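Local atomic coordinates of entry-fusion complex associated protein OPG083 (Vaccinia virus, PDB entry 6CJ6), a protein that forms part of the poxvirus entry-fusion complex, which merges viral and cellular membranes and opens a pore to deliver the virion core into the host cytoplasm. Residues 60-74 and 91-104. Sequence-based numbering, arbitrary orientation.
Sequences RLSFTLMVESFIEVI and IDLDDVPSAVSKLE. With PDO (1,3-propandiol), chain B; PDO (1,3-propandiol), chain X; MOH (methanol), chain C; PGO (S-1,2-propanediol), chain D.
R60 and E104 form a salt bridge where the loop 91-101 and the N-terminal turn of helix 102-113 pack against helix 59-74, in the helical part of this L1R/F9L-family fold. R60 NH1 lies 2.7 Å from E104 OE1, with the carboxylate at the edge of the guanidinium and the two planes 34° apart. Arginine's length supplies the reach, the bends at chi2 and chi3 turn the guanidinium toward E104, and V100 CG2 lies over one guanidinium face, toward its rim.

E104 also serves as an apolar surface. Its CB lies over the centre of the F63 ring, 3.7 Å from the centroid, and CG, anti to the backbone N (chi1 175°), carries the carboxylate on along the ring face, while L103 sits at the ring's edge. A flat aromatic suits this place, since its face accepts the methylenes in a CH-pi contact; the carboxylate stacks nearly parallel to the ring.

Apolar side chains fill the rest of the interface toward I74. I91 places its slender CD1 over one face of F70, 3.5 Å from F70 CD2, and also meets V67. P97, the second residue of a type I turn from V96 to A99, brings its compact ring against V67, I71 and the aliphatic part of E68, with P97 CB 3.6 Å from E68 CG. L93 CD2 touches F70, I71 and I74; helix 79-89 also touches F70, I74 and L93.

S101 is the N-cap of helix 102-113, its short hydroxyl accepting from E104 N. A methanol, probably from the crystallisation liquor, joins cap to salt bridge: its oxygen accepts from S101 N and S101 OG and donates to E104 OE1 at 2.6 Å.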
ATOM      1  N   ARG A  60      10.376   6.072  -7.758  1.00 36.50           N
ATOM      2  CA  ARG A  60       9.608   6.162  -8.997  1.00 33.89           C
ATOM      3  C   ARG A  60       9.200   4.782  -9.496  1.00 32.46           C
ATOM      4  O   ARG A  60       8.076   4.596  -9.978  1.00 30.88           O
ATOM      5  CB  ARG A  60      10.407   6.900 -10.072  1.00 35.12           C
ATOM      6  CG  ARG A  60      10.378   8.419  -9.971  1.00 33.32           C
ATOM      7  CD  ARG A  60       9.044   9.007 -10.429  1.00 37.46           C
ATOM      8  NE  ARG A  60       8.587   8.451 -11.697  1.00 39.33           N
ATOM      9  CZ  ARG A  60       7.395   7.894 -11.886  1.00 31.70           C
ATOM     10  NH1 ARG A  60       6.524   7.831 -10.891  1.00 31.97           N
ATOM     11  NH2 ARG A  60       7.065   7.413 -13.078  1.00 38.93           N
ATOM     12  N   LEU A  61      10.103   3.803  -9.397  1.00 31.23           N
ATOM     13  CA  LEU A  61       9.751   2.438  -9.781  1.00 30.08           C
ATOM     14  C   LEU A  61       8.704   1.861  -8.841  1.00 27.10           C
ATOM     15  O   LEU A  61       7.804   1.132  -9.275  1.00 32.99           O
ATOM     16  CB  LEU A  61      11.001   1.560  -9.797  1.00 30.95           C
ATOM     17  CG  LEU A  61      10.811   0.050  -9.947  1.00 39.23           C
ATOM     18  CD1 LEU A  61      10.080  -0.282 -11.241  1.00 37.02           C
ATOM     19  CD2 LEU A  61      12.157  -0.662  -9.882  1.00 35.64           C
ATOM     20  N   SER A  62       8.812   2.171  -7.548  1.00 33.55           N
ATOM     21  CA  SER A  62       7.813   1.720  -6.587  1.00 32.53           C
ATOM     22  C   SER A  62       6.438   2.260  -6.955  1.00 26.77           C
ATOM     23  O   SER A  62       5.486   1.497  -7.145  1.00 27.90           O
ATOM     24  CB  SER A  62       8.212   2.167  -5.178  1.00 34.67           C
ATOM     25  OG  SER A  62       9.469   1.634  -4.803  1.00 30.07           O
ATOM     26  N   PHE A  63       6.330   3.584  -7.095  1.00 28.10           N
ATOM     27  CA  PHE A  63       5.049   4.201  -7.421  1.00 31.87           C
ATOM     28  C   PHE A  63       4.500   3.726  -8.762  1.00 25.58           C
ATOM     29  O   PHE A  63       3.282   3.665  -8.943  1.00 26.92           O
ATOM     30  CB  PHE A  63       5.176   5.723  -7.394  1.00 26.76           C
ATOM     31  CG  PHE A  63       4.952   6.323  -6.036  1.00 32.21           C
ATOM     32  CD1 PHE A  63       3.667   6.476  -5.540  1.00 25.22           C
ATOM     33  CD2 PHE A  63       6.021   6.739  -5.261  1.00 29.66           C
ATOM     34  CE1 PHE A  63       3.454   7.032  -4.294  1.00 20.28           C
ATOM     35  CE2 PHE A  63       5.814   7.294  -4.012  1.00 29.21           C
ATOM     36  CZ  PHE A  63       4.525   7.439  -3.529  1.00 26.86           C
ATOM     37  N   THR A  64       5.374   3.383  -9.711  1.00 32.40           N
ATOM     38  CA  THR A  64       4.896   2.912 -11.009  1.00 35.15           C
ATOM     39  C   THR A  64       4.155   1.585 -10.878  1.00 28.97           C
ATOM     40  O   THR A  64       3.003   1.464 -11.313  1.00 38.52           O
ATOM     41  CB  THR A  64       6.056   2.809 -12.002  1.00 32.66           C
ATOM     42  OG1 THR A  64       6.590   4.115 -12.246  1.00 30.51           O
ATOM     43  CG2 THR A  64       5.575   2.224 -13.316  1.00 33.17           C
ATOM     44  N   LEU A  65       4.795   0.578 -10.277  1.00 28.44           N
ATOM     45  CA  LEU A  65       4.110  -0.686 -10.024  1.00 35.03           C
ATOM     46  C   LEU A  65       3.004  -0.519  -8.989  1.00 33.97           C
ATOM     47  O   LEU A  65       1.999  -1.238  -9.030  1.00 28.02           O
ATOM     48  CB  LEU A  65       5.113  -1.737  -9.549  1.00 36.25           C
ATOM     49  CG  LEU A  65       6.294  -2.047 -10.470  1.00 42.36           C
ATOM     50  CD1 LEU A  65       7.302  -2.935  -9.759  1.00 48.05           C
ATOM     51  CD2 LEU A  65       5.816  -2.702 -11.751  1.00 44.58           C
ATOM     52  N   MET A  66       3.186   0.414  -8.054  1.00 30.58           N
ATOM     53  CA  MET A  66       2.136   0.752  -7.101  1.00 29.47           C
ATOM     54  C   MET A  66       0.891   1.254  -7.821  1.00 31.81           C
ATOM     55  O   MET A  66      -0.234   0.924  -7.435  1.00 27.27           O
ATOM     56  CB  MET A  66       2.673   1.827  -6.159  1.00 30.03           C
ATOM     57  CG  MET A  66       1.829   2.175  -4.970  1.00 33.03           C
ATOM     58  SD  MET A  66       2.923   2.636  -3.610  1.00 36.47           S
ATOM     59  CE  MET A  66       2.976   1.073  -2.757  1.00 32.65           C
ATOM     60  N   VAL A  67       1.074   2.047  -8.877  1.00 26.62           N
ATOM     61  CA  VAL A  67      -0.072   2.586  -9.602  1.00 29.91           C
ATOM     62  C   VAL A  67      -0.666   1.547 -10.548  1.00 34.33           C
ATOM     63  O   VAL A  67      -1.892   1.456 -10.691  1.00 32.03           O
ATOM     64  CB  VAL A  67       0.305   3.900 -10.312  1.00 33.97           C
ATOM     65  CG1 VAL A  67      -0.731   4.264 -11.361  1.00 33.28           C
ATOM     66  CG2 VAL A  67       0.428   5.018  -9.294  1.00 31.75           C
ATOM     67  N   GLU A  68       0.183   0.748 -11.204  1.00 34.57           N
ATOM     68  CA  GLU A  68      -0.319  -0.340 -12.040  1.00 32.60           C
ATOM     69  C   GLU A  68      -1.266  -1.231 -11.250  1.00 37.63           C
ATOM     70  O   GLU A  68      -2.370  -1.550 -11.708  1.00 36.74           O
ATOM     71  CB  GLU A  68       0.836  -1.182 -12.584  1.00 30.70           C
ATOM     72  CG  GLU A  68       1.809  -0.466 -13.504  1.00 38.98           C
ATOM     73  CD  GLU A  68       2.807  -1.424 -14.142  1.00 42.51           C
ATOM     74  OE1 GLU A  68       2.375  -2.475 -14.663  1.00 50.60           O
ATOM     75  OE2 GLU A  68       4.021  -1.133 -14.116  1.00 45.34           O
ATOM     76  N   SER A  69      -0.847  -1.633 -10.046  1.00 34.78           N
ATOM     77  CA  SER A  69      -1.672  -2.515  -9.229  1.00 28.21           C
ATOM     78  C   SER A  69      -2.972  -1.833  -8.821  1.00 28.09           C
ATOM     79  O   SER A  69      -4.036  -2.464  -8.815  1.00 30.04           O
ATOM     80  CB  SER A  69      -0.887  -2.969  -7.995  1.00 33.10           C
ATOM     81  OG  SER A  69       0.342  -3.581  -8.355  1.00 32.53           O
ATOM     82  N   PHE A  70      -2.908  -0.543  -8.481  1.00 27.03           N
ATOM     83  CA  PHE A  70      -4.111   0.181  -8.083  1.00 31.20           C
ATOM     84  C   PHE A  70      -5.134   0.207  -9.209  1.00 32.53           C
ATOM     85  O   PHE A  70      -6.312  -0.101  -9.001  1.00 36.35           O
ATOM     86  CB  PHE A  70      -3.751   1.603  -7.652  1.00 30.89           C
ATOM     87  CG  PHE A  70      -4.944   2.451  -7.303  1.00 32.41           C
ATOM     88  CD1 PHE A  70      -5.560   2.330  -6.068  1.00 35.30           C
ATOM     89  CD2 PHE A  70      -5.446   3.373  -8.210  1.00 35.50           C
ATOM     90  CE1 PHE A  70      -6.658   3.110  -5.744  1.00 37.04           C
ATOM     91  CE2 PHE A  70      -6.543   4.157  -7.892  1.00 35.32           C
ATOM     92  CZ  PHE A  70      -7.150   4.026  -6.660  1.00 32.13           C
ATOM     93  N   ILE A  71      -4.701   0.586 -10.413  1.00 38.22           N
ATOM     94  CA  ILE A  71      -5.603   0.593 -11.560  1.00 34.02           C
ATOM     95  C   ILE A  71      -6.123  -0.810 -11.836  1.00 38.72           C
ATOM     96  O   ILE A  71      -7.323  -1.013 -12.066  1.00 34.08           O
ATOM     97  CB  ILE A  71      -4.897   1.199 -12.785  1.00 37.99           C
ATOM     98  CG1 ILE A  71      -4.643   2.692 -12.567  1.00 28.88           C
ATOM     99  CG2 ILE A  71      -5.712   0.952 -14.047  1.00 33.30           C
ATOM    100  CD1 ILE A  71      -3.573   3.262 -13.466  1.00 42.22           C
ATOM    101  N   GLU A  72      -5.230  -1.803 -11.801  1.00 36.09           N
ATOM    102  CA  GLU A  72      -5.634  -3.179 -12.064  1.00 38.34           C
ATOM    103  C   GLU A  72      -6.697  -3.650 -11.080  1.00 44.65           C
ATOM    104  O   GLU A  72      -7.657  -4.325 -11.467  1.00 50.72           O
ATOM    105  CB  GLU A  72      -4.414  -4.093 -11.991  1.00 37.01           C
ATOM    106  CG  GLU A  72      -4.764  -5.558 -12.052  1.00 44.78           C
ATOM    107  CD  GLU A  72      -3.698  -6.433 -11.438  1.00 49.99           C
ATOM    108  OE1 GLU A  72      -2.534  -5.985 -11.356  1.00 41.88           O
ATOM    109  OE2 GLU A  72      -4.032  -7.565 -11.027  1.00 54.00           O
ATOM    110  N   VAL A  73      -6.545  -3.300  -9.802  1.00 39.39           N
ATOM    111  CA  VAL A  73      -7.456  -3.803  -8.781  1.00 38.68           C
ATOM    112  C   VAL A  73      -8.739  -2.982  -8.729  1.00 39.24           C
ATOM    113  O   VAL A  73      -9.830  -3.529  -8.535  1.00 39.91           O
ATOM    114  CB  VAL A  73      -6.742  -3.874  -7.419  1.00 34.41           C
ATOM    115  CG1 VAL A  73      -7.746  -3.825  -6.275  1.00 40.42           C
ATOM    116  CG2 VAL A  73      -5.900  -5.136  -7.342  1.00 35.94           C
ATOM    117  N   ILE A  74      -8.635  -1.662  -8.908  1.00 40.33           N
ATOM    118  CA  ILE A  74      -9.804  -0.802  -8.767  1.00 46.07           C
ATOM    119  C   ILE A  74     -10.831  -1.034  -9.870  1.00 47.16           C
ATOM    120  O   ILE A  74     -12.011  -0.721  -9.684  1.00 42.85           O
ATOM    121  CB  ILE A  74      -9.393   0.679  -8.654  1.00 42.01           C
ATOM    122  CG1 ILE A  74     -10.352   1.428  -7.728  1.00 33.07           C
ATOM    123  CG2 ILE A  74      -9.337   1.334 -10.029  1.00 38.60           C
ATOM    124  CD1 ILE A  74     -10.256   0.992  -6.288  1.00 38.25           C
ATOM    125  N   ILE A  91      -4.740   9.589  -7.716  1.00 31.89           N
ATOM    126  CA  ILE A  91      -4.298   8.869  -8.906  1.00 37.93           C
ATOM    127  C   ILE A  91      -5.304   9.125 -10.021  1.00 35.25           C
ATOM    128  O   ILE A  91      -6.514   8.978  -9.815  1.00 34.29           O
ATOM    129  CB  ILE A  91      -4.162   7.359  -8.629  1.00 30.50           C
ATOM    130  CG1 ILE A  91      -3.049   7.099  -7.610  1.00 33.25           C
ATOM    131  CG2 ILE A  91      -3.904   6.596  -9.918  1.00 30.72           C
ATOM    132  CD1 ILE A  91      -2.917   5.650  -7.203  1.00 24.95           C
ATOM    133  N   ASP A  92      -4.806   9.507 -11.195  1.00 43.55           N
ATOM    134  CA  ASP A  92      -5.651   9.732 -12.362  1.00 39.33           C
ATOM    135  C   ASP A  92      -5.766   8.428 -13.142  1.00 43.41           C
ATOM    136  O   ASP A  92      -4.755   7.859 -13.561  1.00 40.92           O
ATOM    137  CB  ASP A  92      -5.059  10.828 -13.244  1.00 42.78           C
ATOM    138  CG  ASP A  92      -6.063  11.391 -14.236  1.00 48.60           C
ATOM    139  OD1 ASP A  92      -6.813  10.602 -14.849  1.00 44.44           O
ATOM    140  OD2 ASP A  92      -6.103  12.630 -14.399  1.00 51.49           O
ATOM    141  N   LEU A  93      -6.997   7.957 -13.341  1.00 41.96           N
ATOM    142  CA  LEU A  93      -7.199   6.692 -14.038  1.00 47.25           C
ATOM    143  C   LEU A  93      -6.954   6.788 -15.540  1.00 53.08           C
ATOM    144  O   LEU A  93      -6.921   5.750 -16.209  1.00 57.09           O
ATOM    145  CB  LEU A  93      -8.602   6.155 -13.751  1.00 45.70           C
ATOM    146  CG  LEU A  93      -8.908   5.898 -12.273  1.00 50.21           C
ATOM    147  CD1 LEU A  93     -10.370   5.523 -12.081  1.00 43.53           C
ATOM    148  CD2 LEU A  93      -7.997   4.814 -11.717  1.00 37.10           C
ATOM    149  N   ASP A  94      -6.779   7.995 -16.083  1.00 42.82           N
ATOM    150  CA  ASP A  94      -6.490   8.155 -17.503  1.00 48.84           C
ATOM    151  C   ASP A  94      -5.000   8.237 -17.805  1.00 52.38           C
ATOM    152  O   ASP A  94      -4.569   7.763 -18.864  1.00 54.35           O
ATOM    153  CB  ASP A  94      -7.195   9.394 -18.061  1.00 48.94           C
ATOM    154  CG  ASP A  94      -8.692   9.203 -18.190  1.00 56.12           C
ATOM    155  OD1 ASP A  94      -9.122   8.080 -18.528  1.00 54.66           O
ATOM    156  OD2 ASP A  94      -9.438  10.176 -17.953  1.00 60.24           O
ATOM    157  N   ASP A  95      -4.206   8.832 -16.916  1.00 49.04           N
ATOM    158  CA  ASP A  95      -2.769   8.894 -17.134  1.00 44.89           C
ATOM    159  C   ASP A  95      -2.197   7.484 -17.251  1.00 46.67           C
ATOM    160  O   ASP A  95      -2.784   6.504 -16.783  1.00 48.84           O
ATOM    161  CB  ASP A  95      -2.075   9.612 -15.976  1.00 44.02           C
ATOM    162  CG  ASP A  95      -2.499  11.060 -15.833  1.00 52.09           C
ATOM    163  OD1 ASP A  95      -2.939  11.664 -16.834  1.00 53.81           O
ATOM    164  OD2 ASP A  95      -2.376  11.595 -14.709  1.00 45.42           O
ATOM    165  N   VAL A  96      -1.039   7.385 -17.895  1.00 40.65           N
ATOM    166  CA  VAL A  96      -0.338   6.107 -17.971  1.00 43.79           C
ATOM    167  C   VAL A  96       0.217   5.793 -16.588  1.00 43.30           C
ATOM    168  O   VAL A  96       0.592   6.715 -15.847  1.00 40.80           O
ATOM    169  CB  VAL A  96       0.758   6.119 -19.049  1.00 46.09           C
ATOM    170  CG1 VAL A  96       0.160   6.455 -20.407  1.00 44.19           C
ATOM    171  CG2 VAL A  96       1.862   7.092 -18.678  1.00 40.19           C
ATOM    172  N   PRO A  97       0.285   4.518 -16.198  1.00 44.75           N
ATOM    173  CA  PRO A  97       0.736   4.181 -14.836  1.00 36.75           C
ATOM    174  C   PRO A  97       2.121   4.701 -14.483  1.00 41.94           C
ATOM    175  O   PRO A  97       2.499   4.632 -13.307  1.00 40.11           O
ATOM    176  CB  PRO A  97       0.695   2.648 -14.820  1.00 38.21           C
ATOM    177  CG  PRO A  97      -0.291   2.286 -15.880  1.00 44.78           C
ATOM    178  CD  PRO A  97      -0.144   3.328 -16.950  1.00 41.46           C
ATOM    179  N   SER A  98       2.884   5.213 -15.447  1.00 35.29           N
ATOM    180  CA  SER A  98       4.197   5.778 -15.168  1.00 35.38           C
ATOM    181  C   SER A  98       4.154   7.272 -14.873  1.00 35.21           C
ATOM    182  O   SER A  98       5.161   7.825 -14.415  1.00 36.56           O
ATOM    183  CB  SER A  98       5.150   5.513 -16.338  1.00 38.25           C
ATOM    184  OG  SER A  98       4.682   6.133 -17.522  1.00 46.72           O
ATOM    185  N   ALA A  99       3.027   7.937 -15.118  1.00 39.25           N
ATOM    186  CA  ALA A  99       2.929   9.367 -14.861  1.00 35.75           C
ATOM    187  C   ALA A  99       2.944   9.629 -13.361  1.00 37.08           C
ATOM    188  O   ALA A  99       2.240   8.960 -12.600  1.00 31.13           O
ATOM    189  CB  ALA A  99       1.634   9.913 -15.458  1.00 28.70           C
ATOM    190  N   VAL A 100       3.739  10.612 -12.941  1.00 28.04           N
ATOM    191  CA  VAL A 100       3.818  10.996 -11.535  1.00 28.44           C
ATOM    192  C   VAL A 100       2.457  11.488 -11.057  1.00 29.64           C
ATOM    193  O   VAL A 100       2.026  12.595 -11.398  1.00 27.48           O
ATOM    194  CB  VAL A 100       4.916  12.051 -11.304  1.00 31.53           C
ATOM    195  CG1 VAL A 100       5.097  12.314  -9.811  1.00 31.47           C
ATOM    196  CG2 VAL A 100       6.222  11.596 -11.938  1.00 27.98           C
ATOM    197  N   SER A 101       1.768  10.664 -10.272  1.00 25.27           N
ATOM    198  CA  SER A 101       0.447  11.020  -9.782  1.00 24.08           C
ATOM    199  C   SER A 101       0.545  12.139  -8.746  1.00 26.05           C
ATOM    200  O   SER A 101       1.622  12.488  -8.257  1.00 28.88           O
ATOM    201  CB  SER A 101      -0.230   9.800  -9.156  1.00 30.11           C
ATOM    202  OG  SER A 101       0.540   9.291  -8.078  1.00 23.34           O
ATOM    203  N   LYS A 102      -0.613  12.716  -8.422  1.00 27.79           N
ATOM    204  CA  LYS A 102      -0.683  13.647  -7.303  1.00 28.16           C
ATOM    205  C   LYS A 102      -0.324  12.961  -5.991  1.00 25.38           C
ATOM    206  O   LYS A 102       0.287  13.580  -5.111  1.00 26.37           O
ATOM    207  CB  LYS A 102      -2.081  14.262  -7.235  1.00 33.09           C
ATOM    208  CG  LYS A 102      -2.438  14.918  -5.914  1.00 37.24           C
ATOM    209  CD  LYS A 102      -3.821  15.542  -6.001  1.00 40.58           C
ATOM    210  CE  LYS A 102      -4.451  15.712  -4.635  1.00 45.30           C
ATOM    211  NZ  LYS A 102      -5.868  16.146  -4.770  1.00 40.04           N
ATOM    212  N   LEU A 103      -0.688  11.684  -5.846  1.00 25.23           N
ATOM    213  CA  LEU A 103      -0.294  10.928  -4.661  1.00 25.07           C
ATOM    214  C   LEU A 103       1.214  10.975  -4.460  1.00 23.80           C
ATOM    215  O   LEU A 103       1.699  11.330  -3.380  1.00 31.04           O
ATOM    216  CB  LEU A 103      -0.770   9.479  -4.789  1.00 25.25           C
ATOM    217  CG  LEU A 103      -0.182   8.497  -3.765  1.00 27.69           C
ATOM    218  CD1 LEU A 103      -0.649   8.835  -2.359  1.00 19.90           C
ATOM    219  CD2 LEU A 103      -0.525   7.059  -4.117  1.00 21.54           C
ATOM    220  N   GLU A 104       1.973  10.646  -5.509  1.00 25.99           N
ATOM    221  CA  GLU A 104       3.426  10.593  -5.392  1.00 24.71           C
ATOM    222  C   GLU A 104       4.017  11.966  -5.099  1.00 25.27           C
ATOM    223  O   GLU A 104       4.938  12.094  -4.284  1.00 22.57           O
ATOM    224  CB  GLU A 104       4.024  10.002  -6.668  1.00 27.48           C
ATOM    225  CG  GLU A 104       5.540  10.017  -6.709  1.00 27.97           C
ATOM    226  CD  GLU A 104       6.093   9.185  -7.844  1.00 28.70           C
ATOM    227  OE1 GLU A 104       5.296   8.741  -8.698  1.00 27.83           O
ATOM    228  OE2 GLU A 104       7.320   8.968  -7.876  1.00 29.83           O
TER
HETATM  229  C1  PDO B 223      -6.470  13.823 -17.182  1.00 50.19           C
HETATM  230  O1  PDO B 223      -6.783  12.426 -17.132  1.00 44.31           O
HETATM  231  C2  PDO B 223      -7.754  14.626 -17.345  1.00 49.60           C
HETATM  232  C3  PDO B 223      -7.685  15.932 -16.562  1.00 45.87           C
HETATM  233  O3  PDO B 223      -8.997  16.495 -16.455  1.00 57.47           O
HETATM  234  C1  PDO X 220      -2.247  -9.937 -10.124  1.00 54.51           C
HETATM  235  O1  PDO X 220      -2.397  -9.881  -8.700  1.00 55.19           O
HETATM  236  C2  PDO X 220      -1.418  -8.747 -10.594  1.00 46.02           C
HETATM  237  C3  PDO X 220       0.066  -9.091 -10.619  1.00 51.15           C
HETATM  238  O3  PDO X 220       0.825  -7.912 -10.907  1.00 53.88           O
HETATM  239  C   MOH C 242       3.045   7.089 -10.315  1.00 34.36           C
HETATM  240  O   MOH C 242       2.909   8.153  -9.397  1.00 29.28           O
HETATM  241  C1  PGO D 249      -4.116  12.678 -10.538  1.00 44.91           C
HETATM  242  C2  PGO D 249      -5.313  12.879  -9.637  1.00 45.00           C
HETATM  243  C3  PGO D 249      -6.406  12.959 -10.620  1.00 48.00           C
HETATM  244  O1  PGO D 249      -2.767  13.069 -10.364  1.00 42.56           O
HETATM  245  O2  PGO D 249      -5.354  14.058  -8.809  1.00 48.94           O